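Local coordinates for protein mycobacterial cidal antitoxin MbcA (Mycobacterium tuberculosis, PDB 6FKG) that neutralizes its cognate toxin MbcT, an NAD+ phosphorylase, by blocking access to the toxin active site, as the antitoxin of a type II toxin-antitoxin system, at residues V7-V12 against A38-G43; E17-T22 against D72-W77; D28-S33 against Q53-L58; A59-A64 against Q100-L105; E67-D72 against D107-G112. All blocks are in the same frame, centred on the assembly; numbering follows the deposited sequence.

Contact 1. Residues V7-V12 against A38-G43; sequences VLASTV and ARWTAG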
# COMPACT_ATOMS: atom_id res chain seq x y z
N VAL C 7 -36.87 -13.91 -5.14
CA VAL C 7 -36.24 -15.05 -5.79
C VAL C 7 -34.74 -15.13 -5.50
O VAL C 7 -34.19 -16.23 -5.37
CB VAL C 7 -36.47 -15.00 -7.31
CG1 VAL C 7 -35.91 -16.23 -7.96
CG2 VAL C 7 -37.96 -14.92 -7.59
N LEU C 8 -34.07 -13.99 -5.38
CA LEU C 8 -32.65 -14.01 -5.03
C LEU C 8 -32.41 -14.75 -3.70
O LEU C 8 -31.58 -15.68 -3.64
CB LEU C 8 -32.11 -12.58 -4.95
CG LEU C 8 -30.69 -12.42 -4.40
CD1 LEU C 8 -29.72 -13.27 -5.21
CD2 LEU C 8 -30.30 -10.97 -4.47
N ALA C 9 -33.13 -14.35 -2.66
CA ALA C 9 -32.98 -14.95 -1.34
C ALA C 9 -33.37 -16.42 -1.38
O ALA C 9 -32.68 -17.28 -0.81
CB ALA C 9 -33.83 -14.22 -0.31
N SER C 10 -34.48 -16.71 -2.05
CA SER C 10 -34.96 -18.08 -2.17
C SER C 10 -33.89 -18.98 -2.82
O SER C 10 -33.67 -20.12 -2.40
CB SER C 10 -36.25 -18.10 -2.99
OG SER C 10 -36.72 -19.42 -3.17
N THR C 11 -33.22 -18.46 -3.83
CA THR C 11 -32.23 -19.23 -4.56
C THR C 11 -30.99 -19.49 -3.70
O THR C 11 -30.49 -20.61 -3.65
CB THR C 11 -31.82 -18.52 -5.85
OG1 THR C 11 -33.01 -18.21 -6.60
CG2 THR C 11 -30.91 -19.43 -6.68
N VAL C 12 -30.52 -18.45 -3.03
CA VAL C 12 -29.38 -18.57 -2.12
C VAL C 12 -29.71 -19.52 -0.97
O VAL C 12 -28.91 -20.38 -0.61
CB VAL C 12 -28.96 -17.20 -1.55
CG1 VAL C 12 -27.92 -17.37 -0.43
CG2 VAL C 12 -28.42 -16.32 -2.66
N ALA C 38 -30.95 -15.98 8.84
CA ALA C 38 -32.25 -16.62 8.77
C ALA C 38 -33.29 -15.69 8.15
O ALA C 38 -34.07 -16.10 7.30
CB ALA C 38 -32.72 -17.08 10.16
N ARG C 39 -33.27 -14.42 8.58
CA ARG C 39 -34.20 -13.42 8.07
C ARG C 39 -33.94 -13.09 6.60
O ARG C 39 -34.88 -12.99 5.80
CB ARG C 39 -34.14 -12.14 8.91
CG ARG C 39 -34.82 -12.27 10.26
CD ARG C 39 -34.83 -10.94 11.04
NE ARG C 39 -35.44 -9.85 10.30
CZ ARG C 39 -36.75 -9.61 10.21
NH1 ARG C 39 -37.62 -10.41 10.82
NH2 ARG C 39 -37.19 -8.59 9.50
N TRP C 40 -32.67 -12.90 6.25
CA TRP C 40 -32.29 -12.60 4.87
C TRP C 40 -32.76 -13.70 3.94
O TRP C 40 -33.38 -13.43 2.91
CB TRP C 40 -30.78 -12.40 4.74
CG TRP C 40 -30.36 -11.83 3.42
CD1 TRP C 40 -30.14 -10.52 3.12
CD2 TRP C 40 -30.14 -12.56 2.21
NE1 TRP C 40 -29.77 -10.39 1.80
CE2 TRP C 40 -29.77 -11.63 1.22
CE3 TRP C 40 -30.20 -13.92 1.86
CZ2 TRP C 40 -29.47 -12.00 -0.10
CZ3 TRP C 40 -29.91 -14.29 0.56
CH2 TRP C 40 -29.55 -13.33 -0.40
N THR C 41 -32.49 -14.96 4.30
CA THR C 41 -32.86 -16.08 3.46
C THR C 41 -34.38 -16.29 3.43
O THR C 41 -34.90 -16.97 2.55
CB THR C 41 -32.18 -17.38 3.90
OG1 THR C 41 -32.41 -17.59 5.30
CG2 THR C 41 -30.69 -17.32 3.64
N ALA C 42 -35.08 -15.71 4.40
CA ALA C 42 -36.54 -15.78 4.43
C ALA C 42 -37.13 -14.58 3.70
O ALA C 42 -38.35 -14.40 3.68
CB ALA C 42 -37.04 -15.84 5.88
N GLY C 43 -36.26 -13.77 3.11
CA GLY C 43 -36.69 -12.61 2.34
C GLY C 43 -37.19 -11.45 3.18
O GLY C 43 -37.84 -10.54 2.67
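The indole of W40 reaches across from the end of helix 34-41 and brings the CZ3/CH2 end of its ring against helix 7-19. Its CG is anti to the backbone N (chi1 -169°), which sends the six-membered part of the ring toward the other helix. A9 sits over one face of the ring. Its CB is 4.0 Å from W40 CZ3, offset toward the rim. The same methyl also rests against the backbone, with A9 CB 3.3 Å from W40 O. V12 meets the ring differently. It stands at the edge, near the ring plane, and crosses the indole at about a right angle. V12 CB is 3.7 Å from W40 CZ3, and its two methyls straddle that rim, CG1 by CZ3 and CG2 nearer CH2. L8 adds a looser, oblique touch, L8 CG to W40 CH2 at 4.3 Å. No hydrogen bond crosses between the segments; the side chains that meet are apolar. The helix of W40 ends right here. G43, with positive phi, closes it in a Schellman motif, and G43 N bonds to W40 O at 2.9 Å. This turn brings G43 CA to 4.2 Å from A9 CB. L8 and V12 also touch F137 of one MbcT chain, while R39 pairs with E111 of an MbcT chain. L55 of helix 52-65 and the loop residues V46 and L50 also pack on W40.

Contact 2. Residues E17-T22 against D72-W77; sequences ERLGLT and DQANVW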
# COMPACT_ATOMS: atom_id res chain seq x y z
N GLU C 17 -29.39 -24.77 2.18
CA GLU C 17 -30.10 -25.86 2.82
C GLU C 17 -29.69 -27.20 2.22
O GLU C 17 -29.63 -28.21 2.93
CB GLU C 17 -31.61 -25.65 2.70
CG GLU C 17 -32.12 -24.49 3.55
CD GLU C 17 -31.62 -24.53 4.99
OE1 GLU C 17 -31.69 -25.61 5.63
OE2 GLU C 17 -31.14 -23.48 5.49
N ARG C 18 -29.39 -27.21 0.92
CA ARG C 18 -28.99 -28.45 0.27
C ARG C 18 -27.65 -28.95 0.84
O ARG C 18 -27.40 -30.15 0.88
CB ARG C 18 -28.90 -28.27 -1.25
CG ARG C 18 -30.26 -28.27 -1.93
CD ARG C 18 -30.15 -28.32 -3.45
NE ARG C 18 -29.56 -27.11 -4.00
CZ ARG C 18 -30.25 -26.01 -4.31
NH1 ARG C 18 -31.56 -25.97 -4.11
NH2 ARG C 18 -29.63 -24.96 -4.82
N LEU C 19 -26.82 -28.02 1.29
CA LEU C 19 -25.53 -28.37 1.87
C LEU C 19 -25.65 -28.65 3.37
O LEU C 19 -24.74 -29.22 3.98
CB LEU C 19 -24.53 -27.24 1.62
CG LEU C 19 -23.08 -27.34 2.11
CD1 LEU C 19 -22.42 -28.57 1.56
CD2 LEU C 19 -22.33 -26.07 1.67
N GLY C 20 -26.77 -28.25 3.96
CA GLY C 20 -27.03 -28.54 5.36
C GLY C 20 -26.32 -27.65 6.36
O GLY C 20 -26.15 -28.02 7.53
N LEU C 21 -25.89 -26.47 5.92
CA LEU C 21 -25.23 -25.54 6.82
C LEU C 21 -26.21 -25.01 7.87
O LEU C 21 -27.40 -24.85 7.61
CB LEU C 21 -24.63 -24.37 6.05
CG LEU C 21 -23.60 -24.76 4.99
CD1 LEU C 21 -22.94 -23.50 4.42
CD2 LEU C 21 -22.56 -25.73 5.53
N THR C 22 -25.69 -24.76 9.06
CA THR C 22 -26.48 -24.08 10.08
C THR C 22 -26.35 -22.58 9.87
O THR C 22 -25.39 -22.14 9.25
CB THR C 22 -26.00 -24.42 11.49
OG1 THR C 22 -24.71 -23.82 11.69
CG2 THR C 22 -25.89 -25.93 11.67
N ASP C 72 -23.67 -35.10 2.88
CA ASP C 72 -23.02 -35.22 4.18
C ASP C 72 -21.51 -34.96 4.08
O ASP C 72 -20.94 -34.25 4.90
CB ASP C 72 -23.30 -36.59 4.80
CG ASP C 72 -24.68 -36.66 5.44
OD1 ASP C 72 -25.46 -35.70 5.28
OD2 ASP C 72 -24.99 -37.67 6.11
N GLN C 73 -20.88 -35.51 3.05
CA GLN C 73 -19.44 -35.33 2.87
C GLN C 73 -19.10 -33.92 2.40
O GLN C 73 -18.05 -33.38 2.72
CB GLN C 73 -18.89 -36.38 1.89
CG GLN C 73 -18.69 -37.78 2.54
CD GLN C 73 -20.01 -38.48 2.85
OE1 GLN C 73 -20.93 -38.47 2.04
NE2 GLN C 73 -20.09 -39.10 4.03
N ALA C 74 -20.01 -33.32 1.63
CA ALA C 74 -19.82 -31.96 1.18
C ALA C 74 -19.78 -31.04 2.39
O ALA C 74 -18.93 -30.16 2.50
CB ALA C 74 -20.95 -31.56 0.23
N ASN C 75 -20.69 -31.29 3.32
CA ASN C 75 -20.76 -30.50 4.53
C ASN C 75 -19.46 -30.59 5.34
O ASN C 75 -18.87 -29.58 5.70
CB ASN C 75 -21.95 -30.96 5.36
CG ASN C 75 -22.13 -30.14 6.60
OD1 ASN C 75 -21.35 -30.24 7.54
ND2 ASN C 75 -23.20 -29.35 6.64
N VAL C 76 -19.02 -31.81 5.64
CA VAL C 76 -17.75 -32.03 6.33
C VAL C 76 -16.57 -31.36 5.60
O VAL C 76 -15.69 -30.75 6.21
CB VAL C 76 -17.45 -33.53 6.47
CG1 VAL C 76 -16.05 -33.76 7.05
CG2 VAL C 76 -18.54 -34.23 7.31
N TRP C 77 -16.56 -31.50 4.29
CA TRP C 77 -15.48 -30.94 3.45
C TRP C 77 -15.30 -29.43 3.63
O TRP C 77 -14.17 -28.92 3.64
CB TRP C 77 -15.77 -31.25 1.99
CG TRP C 77 -14.72 -30.87 1.00
CD1 TRP C 77 -13.66 -31.63 0.59
CD2 TRP C 77 -14.67 -29.66 0.23
NE1 TRP C 77 -12.94 -30.96 -0.38
CE2 TRP C 77 -13.54 -29.74 -0.61
CE3 TRP C 77 -15.46 -28.50 0.18
CZ2 TRP C 77 -13.18 -28.72 -1.50
CZ3 TRP C 77 -15.10 -27.48 -0.71
CH2 TRP C 77 -13.98 -27.60 -1.53
O HOH W 1 -24.08 -28.14 9.11
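The C-terminal end of helix 7-19 meets the side of helix 71-78 through one amide and a small apolar patch. The tight part is apolar. L19, with CG anti to the backbone N (chi1 -179°), puts CD1 against the methyl of A74, and L19 CD1 to A74 CB is 3.6 Å. L19 also packs on A62 of helix 52-65, wedged between two helices. The polar part lies beside it. N75 has CG anti to its backbone N (chi1 -177°), which carries the amide over the last turn of the other helix. N75 ND2 donates to L19 O at 3.1 Å. The bond is nearly straight at 168°, lies in the carbonyl plane on a lone pair, and stays close to the amide plane of N75. The looser side holds water. One water accepts from N75 ND2 at 2.9 Å and lies 2.6 Å from G20 O, to which it can donate. L21 CD2 passes N75 ND2 at 3.8 Å, the two side chains running in opposite directions. G20 leaves the helix with positive phi. N75 thus links directly, and probably also through water, to successive carbonyls at the end of helix 7-19, joining it to helix 71-78.

Contact 3. Residues D28-S33 against Q53-L58; sequences DIVDAS and QRLIEL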
# COMPACT_ATOMS: atom_id res chain seq x y z
N ASP C 28 -20.92 -17.11 10.38
CA ASP C 28 -19.47 -16.99 10.51
C ASP C 28 -18.79 -16.75 9.18
O ASP C 28 -17.76 -16.08 9.12
CB ASP C 28 -18.89 -18.23 11.19
CG ASP C 28 -19.25 -18.31 12.67
OD1 ASP C 28 -19.54 -17.25 13.27
OD2 ASP C 28 -19.25 -19.43 13.23
N ILE C 29 -19.35 -17.29 8.09
CA ILE C 29 -18.75 -17.13 6.77
C ILE C 29 -19.07 -15.74 6.19
O ILE C 29 -18.24 -15.15 5.50
CB ILE C 29 -19.22 -18.24 5.80
CG1 ILE C 29 -18.68 -19.60 6.24
CG2 ILE C 29 -18.81 -17.93 4.35
CD1 ILE C 29 -19.41 -20.79 5.60
N VAL C 30 -20.26 -15.22 6.48
CA VAL C 30 -20.70 -13.98 5.82
C VAL C 30 -20.72 -12.80 6.76
O VAL C 30 -21.27 -11.74 6.43
CB VAL C 30 -22.11 -14.14 5.20
CG1 VAL C 30 -22.13 -15.36 4.28
CG2 VAL C 30 -23.19 -14.27 6.28
N ASP C 31 -20.12 -12.97 7.94
CA ASP C 31 -20.02 -11.89 8.92
C ASP C 31 -21.38 -11.33 9.32
O ASP C 31 -21.62 -10.12 9.28
CB ASP C 31 -19.13 -10.77 8.37
CG ASP C 31 -18.72 -9.76 9.43
OD1 ASP C 31 -18.82 -10.09 10.62
OD2 ASP C 31 -18.32 -8.64 9.05
N ALA C 32 -22.29 -12.22 9.73
CA ALA C 32 -23.62 -11.79 10.19
C ALA C 32 -24.04 -12.62 11.38
O ALA C 32 -23.50 -13.69 11.60
CB ALA C 32 -24.64 -11.93 9.07
N SER C 33 -25.01 -12.14 12.14
CA SER C 33 -25.61 -12.96 13.19
C SER C 33 -26.41 -14.06 12.52
O SER C 33 -26.84 -13.91 11.37
CB SER C 33 -26.51 -12.12 14.10
OG SER C 33 -27.63 -11.65 13.36
N GLN C 53 -22.43 -10.09 -0.65
CA GLN C 53 -21.47 -10.64 -1.61
C GLN C 53 -20.97 -12.01 -1.14
O GLN C 53 -20.87 -12.94 -1.94
CB GLN C 53 -20.29 -9.67 -1.80
CG GLN C 53 -19.28 -10.16 -2.83
CD GLN C 53 -17.94 -9.42 -2.75
OE1 GLN C 53 -17.89 -8.21 -2.49
NE2 GLN C 53 -16.84 -10.15 -2.96
N ARG C 54 -20.68 -12.14 0.15
CA ARG C 54 -20.19 -13.41 0.67
C ARG C 54 -21.28 -14.49 0.66
O ARG C 54 -20.98 -15.66 0.41
CB ARG C 54 -19.65 -13.25 2.10
CG ARG C 54 -18.35 -12.49 2.18
CD ARG C 54 -17.17 -13.29 1.65
NE ARG C 54 -15.96 -12.50 1.82
CZ ARG C 54 -15.48 -11.66 0.91
NH1 ARG C 54 -16.08 -11.52 -0.27
NH2 ARG C 54 -14.38 -10.96 1.18
N LEU C 55 -22.53 -14.12 0.93
CA LEU C 55 -23.63 -15.07 0.86
C LEU C 55 -23.76 -15.65 -0.55
O LEU C 55 -23.96 -16.85 -0.74
CB LEU C 55 -24.96 -14.42 1.26
CG LEU C 55 -25.51 -14.54 2.68
CD1 LEU C 55 -26.84 -13.83 2.73
CD2 LEU C 55 -25.66 -15.99 3.10
N ILE C 56 -23.63 -14.78 -1.55
CA ILE C 56 -23.73 -15.24 -2.92
C ILE C 56 -22.56 -16.14 -3.28
O ILE C 56 -22.73 -17.18 -3.92
CB ILE C 56 -23.81 -14.06 -3.90
CG1 ILE C 56 -25.11 -13.30 -3.65
CG2 ILE C 56 -23.71 -14.55 -5.34
CD1 ILE C 56 -25.13 -11.91 -4.26
N GLU C 57 -21.37 -15.76 -2.83
CA GLU C 57 -20.19 -16.56 -3.11
C GLU C 57 -20.31 -17.95 -2.45
O GLU C 57 -19.94 -18.96 -3.03
CB GLU C 57 -18.94 -15.83 -2.64
CG GLU C 57 -18.66 -14.60 -3.51
CD GLU C 57 -17.69 -13.62 -2.88
OE1 GLU C 57 -17.25 -13.85 -1.74
OE2 GLU C 57 -17.37 -12.60 -3.53
N LEU C 58 -20.85 -17.97 -1.24
CA LEU C 58 -21.08 -19.24 -0.55
C LEU C 58 -22.09 -20.12 -1.31
O LEU C 58 -21.91 -21.33 -1.42
CB LEU C 58 -21.57 -18.98 0.86
CG LEU C 58 -21.91 -20.21 1.70
CD1 LEU C 58 -20.70 -21.17 1.81
CD2 LEU C 58 -22.41 -19.77 3.09
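Helices 23-30 and 34-41, joined by the short turn D31-S33, have a layout consistent with the helix-turn-helix of Xre-type proteins. The end of the first of them packs on the first turns of helix 52-65. D31 breaks the helix with positive phi, and V30 just before it makes the closest approach. Its CG1 is anti to the carbonyl carbon (chi1 -53°) and points into the backbone of the other helix. V30 CG1 lies 3.6 Å from L55 N. The same methyl touches L55 CD2 at 3.8 Å and R54 CB at 3.9 Å, so it sits between two consecutive side chains. I29, the residue before V30, meets L58, one turn further along helix 52-65; the side chains cross at about a right angle. I29 CD1 is 4.0 Å from both methyls of L58, CD1 and CD2. No hydrogen bond joins the two segments. The side chain of R54 meets V30 through CB. Its chain then bends at chi2 (-72°) and leads the guanidinium away, where R54 NH1 makes a salt bridge to E57 OE1 at 3.0 Å. E57 is gripped from a second side, because Q53 NE2 donates to E57 OE2 at 2.6 Å in the amide plane of Q53. Both carboxylate oxygens use syn lone pairs. R54 NE also bonds the backbone O of R95, at the end of helix 90-95. That helix covers I29 and L58 with V94, while V37 of helix 34-41 lies against V30.

Contact 4. Residues A59-A64 against Q100-L105; sequences AYVADA and QRVLAL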
# COMPACT_ATOMS: atom_id res chain seq x y z
N ALA C 59 -23.15 -19.50 -1.84
CA ALA C 59 -24.11 -20.21 -2.67
C ALA C 59 -23.45 -20.79 -3.93
O ALA C 59 -23.70 -21.94 -4.29
CB ALA C 59 -25.30 -19.30 -3.04
N TYR C 60 -22.59 -20.00 -4.60
CA TYR C 60 -21.80 -20.54 -5.71
C TYR C 60 -21.08 -21.83 -5.31
O TYR C 60 -21.11 -22.83 -6.03
CB TYR C 60 -20.72 -19.57 -6.19
CG TYR C 60 -21.22 -18.30 -6.84
CD1 TYR C 60 -22.51 -18.20 -7.35
CD2 TYR C 60 -20.39 -17.19 -6.92
CE1 TYR C 60 -22.96 -17.01 -7.93
CE2 TYR C 60 -20.82 -16.01 -7.50
CZ TYR C 60 -22.10 -15.92 -8.00
OH TYR C 60 -22.51 -14.73 -8.57
N VAL C 61 -20.38 -21.76 -4.19
CA VAL C 61 -19.55 -22.87 -3.75
C VAL C 61 -20.40 -24.08 -3.38
O VAL C 61 -20.08 -25.21 -3.76
CB VAL C 61 -18.66 -22.45 -2.57
CG1 VAL C 61 -18.05 -23.66 -1.93
CG2 VAL C 61 -17.55 -21.52 -3.08
N ALA C 62 -21.49 -23.84 -2.64
CA ALA C 62 -22.37 -24.93 -2.24
C ALA C 62 -22.95 -25.65 -3.46
O ALA C 62 -22.99 -26.89 -3.51
CB ALA C 62 -23.49 -24.40 -1.39
N ASP C 63 -23.41 -24.89 -4.44
CA ASP C 63 -23.97 -25.49 -5.64
C ASP C 63 -22.91 -26.24 -6.44
O ASP C 63 -23.17 -27.33 -6.93
CB ASP C 63 -24.64 -24.44 -6.51
CG ASP C 63 -26.07 -24.15 -6.10
OD1 ASP C 63 -26.64 -24.96 -5.33
OD2 ASP C 63 -26.61 -23.12 -6.54
N ALA C 64 -21.71 -25.66 -6.56
CA ALA C 64 -20.63 -26.30 -7.31
C ALA C 64 -20.22 -27.61 -6.64
O ALA C 64 -20.01 -28.64 -7.29
CB ALA C 64 -19.43 -25.38 -7.43
N GLN C 100 -12.98 -18.04 -5.26
CA GLN C 100 -12.60 -18.44 -6.61
C GLN C 100 -11.65 -19.63 -6.55
O GLN C 100 -11.75 -20.55 -7.37
CB GLN C 100 -11.97 -17.28 -7.38
CG GLN C 100 -12.99 -16.32 -7.98
CD GLN C 100 -13.69 -16.91 -9.20
OE1 GLN C 100 -13.36 -18.02 -9.65
NE2 GLN C 100 -14.64 -16.17 -9.75
N ARG C 101 -10.75 -19.63 -5.57
CA ARG C 101 -9.81 -20.74 -5.42
C ARG C 101 -10.55 -22.02 -5.07
O ARG C 101 -10.19 -23.11 -5.52
CB ARG C 101 -8.77 -20.44 -4.32
CG ARG C 101 -7.74 -21.57 -4.10
CD ARG C 101 -6.46 -21.31 -4.86
NE ARG C 101 -5.52 -22.43 -4.84
CZ ARG C 101 -4.77 -22.78 -3.80
NH1 ARG C 101 -4.86 -22.13 -2.64
NH2 ARG C 101 -3.94 -23.82 -3.90
N VAL C 102 -11.57 -21.89 -4.23
CA VAL C 102 -12.40 -23.03 -3.86
C VAL C 102 -13.14 -23.60 -5.07
O VAL C 102 -13.20 -24.81 -5.28
CB VAL C 102 -13.41 -22.65 -2.75
CG1 VAL C 102 -14.26 -23.86 -2.38
CG2 VAL C 102 -12.68 -22.09 -1.53
N LEU C 103 -13.73 -22.72 -5.88
CA LEU C 103 -14.38 -23.15 -7.12
C LEU C 103 -13.39 -23.84 -8.07
O LEU C 103 -13.75 -24.81 -8.76
CB LEU C 103 -15.03 -21.97 -7.85
CG LEU C 103 -16.22 -21.33 -7.12
CD1 LEU C 103 -16.79 -20.16 -7.95
CD2 LEU C 103 -17.31 -22.37 -6.83
N ALA C 104 -12.16 -23.32 -8.12
CA ALA C 104 -11.14 -23.92 -8.98
C ALA C 104 -10.80 -25.33 -8.49
O ALA C 104 -10.70 -26.27 -9.29
CB ALA C 104 -9.89 -23.02 -9.05
N LEU C 105 -10.64 -25.49 -7.17
CA LEU C 105 -10.40 -26.84 -6.62
C LEU C 105 -11.57 -27.79 -6.96
O LEU C 105 -11.35 -28.92 -7.38
CB LEU C 105 -10.18 -26.78 -5.10
CG LEU C 105 -10.10 -28.15 -4.39
CD1 LEU C 105 -9.06 -29.05 -5.04
CD2 LEU C 105 -9.80 -27.99 -2.90
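Helices 52-65 and 99-110 run side by side in a parallel pair. Their axes here are 9.8 Å apart and inclined by 9°. Y60 comes first. Its CB makes a loose touch with L103, while its ring turns outward to the toxin. There Y60 OH bonds to H133 of an MbcT chain, and the ring meets W136 of the same chain. V61 is next and carries much of the contact. Its CG1 is anti to the backbone N (chi1 167°) and meets V102 CG1 at 3.8 Å. The two valines cross at about a right angle. V61 CG2 turns to L103 instead, with V61 CG2 to L103 CD2 at 3.9 Å. A62 faces away from helix 99-110, and D63 forms a salt bridge with R18. V94 and M78 also pack on V61, and W77 lies against V102, so the valine pair is enclosed by other helices. A64 ends the segment with a methyl facing helix 99-110. L103 has CG anti to the carbonyl carbon (chi1 -67°), and this sets its CD2 among Y60, V61 and A64. Its closest approach to them is from L103 CD2 to A64 CB, 3.7 Å.

Contact 5. Residues E67-D72 against D107-G112; sequences EVLPRD and DAMAEG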
# COMPACT_ATOMS: atom_id res chain seq x y z
N GLU C 67 -21.68 -31.15 -7.26
CA GLU C 67 -21.28 -31.95 -8.41
C GLU C 67 -20.28 -33.06 -8.04
O GLU C 67 -20.16 -34.04 -8.76
CB GLU C 67 -20.68 -31.06 -9.51
CG GLU C 67 -20.54 -31.79 -10.85
CD GLU C 67 -19.86 -30.96 -11.94
OE1 GLU C 67 -19.43 -29.82 -11.65
OE2 GLU C 67 -19.78 -31.45 -13.10
N VAL C 68 -19.55 -32.89 -6.94
CA VAL C 68 -18.40 -33.76 -6.71
C VAL C 68 -18.47 -34.50 -5.37
O VAL C 68 -17.75 -35.46 -5.18
CB VAL C 68 -17.06 -32.97 -6.78
CG1 VAL C 68 -16.87 -32.38 -8.18
CG2 VAL C 68 -17.02 -31.83 -5.75
N LEU C 69 -19.33 -34.05 -4.46
CA LEU C 69 -19.52 -34.78 -3.19
C LEU C 69 -20.97 -34.84 -2.77
O LEU C 69 -21.69 -33.87 -2.91
CB LEU C 69 -18.74 -34.13 -2.05
CG LEU C 69 -17.22 -34.22 -2.10
CD1 LEU C 69 -16.68 -33.32 -0.99
CD2 LEU C 69 -16.76 -35.68 -1.94
N PRO C 70 -21.39 -35.99 -2.21
CA PRO C 70 -22.76 -36.02 -1.71
C PRO C 70 -22.89 -35.11 -0.48
O PRO C 70 -21.88 -34.74 0.12
CB PRO C 70 -22.97 -37.50 -1.36
CG PRO C 70 -21.60 -38.00 -1.04
CD PRO C 70 -20.66 -37.25 -1.97
N ARG C 71 -24.13 -34.78 -0.13
CA ARG C 71 -24.46 -33.83 0.94
C ARG C 71 -23.63 -33.94 2.23
O ARG C 71 -22.99 -32.97 2.64
CB ARG C 71 -25.93 -33.98 1.29
CG ARG C 71 -26.40 -33.08 2.41
CD ARG C 71 -27.76 -33.52 2.92
NE ARG C 71 -28.32 -32.55 3.85
CZ ARG C 71 -27.93 -32.41 5.11
NH1 ARG C 71 -26.95 -33.17 5.60
NH2 ARG C 71 -28.51 -31.49 5.88
N ASP C 72 -23.67 -35.10 2.88
CA ASP C 72 -23.02 -35.22 4.18
C ASP C 72 -21.51 -34.96 4.08
O ASP C 72 -20.94 -34.25 4.90
CB ASP C 72 -23.30 -36.59 4.80
CG ASP C 72 -24.68 -36.66 5.44
OD1 ASP C 72 -25.46 -35.70 5.28
OD2 ASP C 72 -24.99 -37.67 6.11
N ASP C 107 -13.58 -27.67 -9.50
CA ASP C 107 -13.44 -28.00 -10.92
C ASP C 107 -12.37 -29.07 -11.16
O ASP C 107 -12.57 -29.98 -11.97
CB ASP C 107 -13.10 -26.75 -11.73
CG ASP C 107 -14.33 -26.08 -12.28
OD1 ASP C 107 -15.27 -26.81 -12.65
OD2 ASP C 107 -14.34 -24.84 -12.36
N ALA C 108 -11.25 -28.97 -10.45
CA ALA C 108 -10.20 -29.98 -10.55
C ALA C 108 -10.70 -31.33 -10.05
O ALA C 108 -10.43 -32.36 -10.65
CB ALA C 108 -8.93 -29.53 -9.78
N MET C 109 -11.47 -31.32 -8.97
CA MET C 109 -12.09 -32.54 -8.45
C MET C 109 -13.01 -33.18 -9.48
O MET C 109 -12.98 -34.39 -9.72
CB MET C 109 -12.86 -32.22 -7.17
CG MET C 109 -11.93 -31.82 -6.03
SD MET C 109 -12.85 -31.18 -4.63
CE MET C 109 -13.71 -32.67 -4.12
N ALA C 110 -13.81 -32.35 -10.13
CA ALA C 110 -14.75 -32.80 -11.13
C ALA C 110 -14.06 -33.32 -12.39
O ALA C 110 -14.67 -34.04 -13.19
CB ALA C 110 -15.71 -31.64 -11.50
N GLU C 111 -12.80 -32.94 -12.60
CA GLU C 111 -12.05 -33.43 -13.76
C GLU C 111 -11.05 -34.52 -13.43
O GLU C 111 -10.22 -34.89 -14.26
CB GLU C 111 -11.34 -32.27 -14.46
CG GLU C 111 -12.34 -31.30 -15.03
CD GLU C 111 -11.84 -30.56 -16.25
OE1 GLU C 111 -10.65 -30.72 -16.60
OE2 GLU C 111 -12.65 -29.85 -16.85
N GLY C 112 -11.13 -35.04 -12.21
CA GLY C 112 -10.28 -36.16 -11.82
C GLY C 112 -8.80 -35.84 -11.90
O GLY C 112 -7.98 -36.68 -12.27
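V68 has CG1 anti to its carbonyl carbon (chi1 -62°), and this places CG2 in the crowded position between backbone N and carbonyl. Both methyls then face the end of helix 99-110. M109 also has CG anti to the carbonyl carbon, but its chain bends at chi3 (66°), so the terminal methyl curls back across V68 at about a right angle. M109 CE reaches V68 CG2 at 3.8 Å. It lies further from L69, with M109 CE to L69 CG at 4.3 Å. V68 CG1 meets the next residue, A110, and the distance from V68 CG1 to A110 CB is 3.6 Å. E67, extended beyond CG, brings OE1 near A110 CB (4.1 Å). Helix 99-110 stops here in a Schellman motif, where G112 N bonds back to M109 O at 3.2 Å. W77 of helix 71-78 covers both L69 and M109. Beside this apolar contact, two acids of the antitoxin face the toxin. E67 OE1 and D107 OD1 lie 5.2 Å apart, two like charges. R33 of an MbcT chain pairs with both carboxylates, and R43 of that chain also binds D107. Q160 of another MbcT chain bonds E67. This arginine pairing probably offsets the repulsion and keeps both acids ionised, a charge match that probably helps the antitoxin hold the toxin.

Overall arrangement
The five contacts tie together an all-helical chain. Helix 52-65 runs through the middle, serving contacts 3 and 4 on successive turns. Helix 7-19 is shared by contacts 1 and 2, helix 71-78 by contacts 2 and 5, and helix 99-110 by contacts 4 and 5. Contacts 1 and 5 are the farthest apart, with centres about 26 Å from each other on opposite sides of the chain's centre. Contacts 1 and 3 both close before contacts 4 and 5 open. Contact 2 alternates along the chain with contacts 1, 4 and 5; it touches contacts 3, 4 and 5 but not contact 1. The helices therefore form one continuous body, and MbcT chains touch it near every contact.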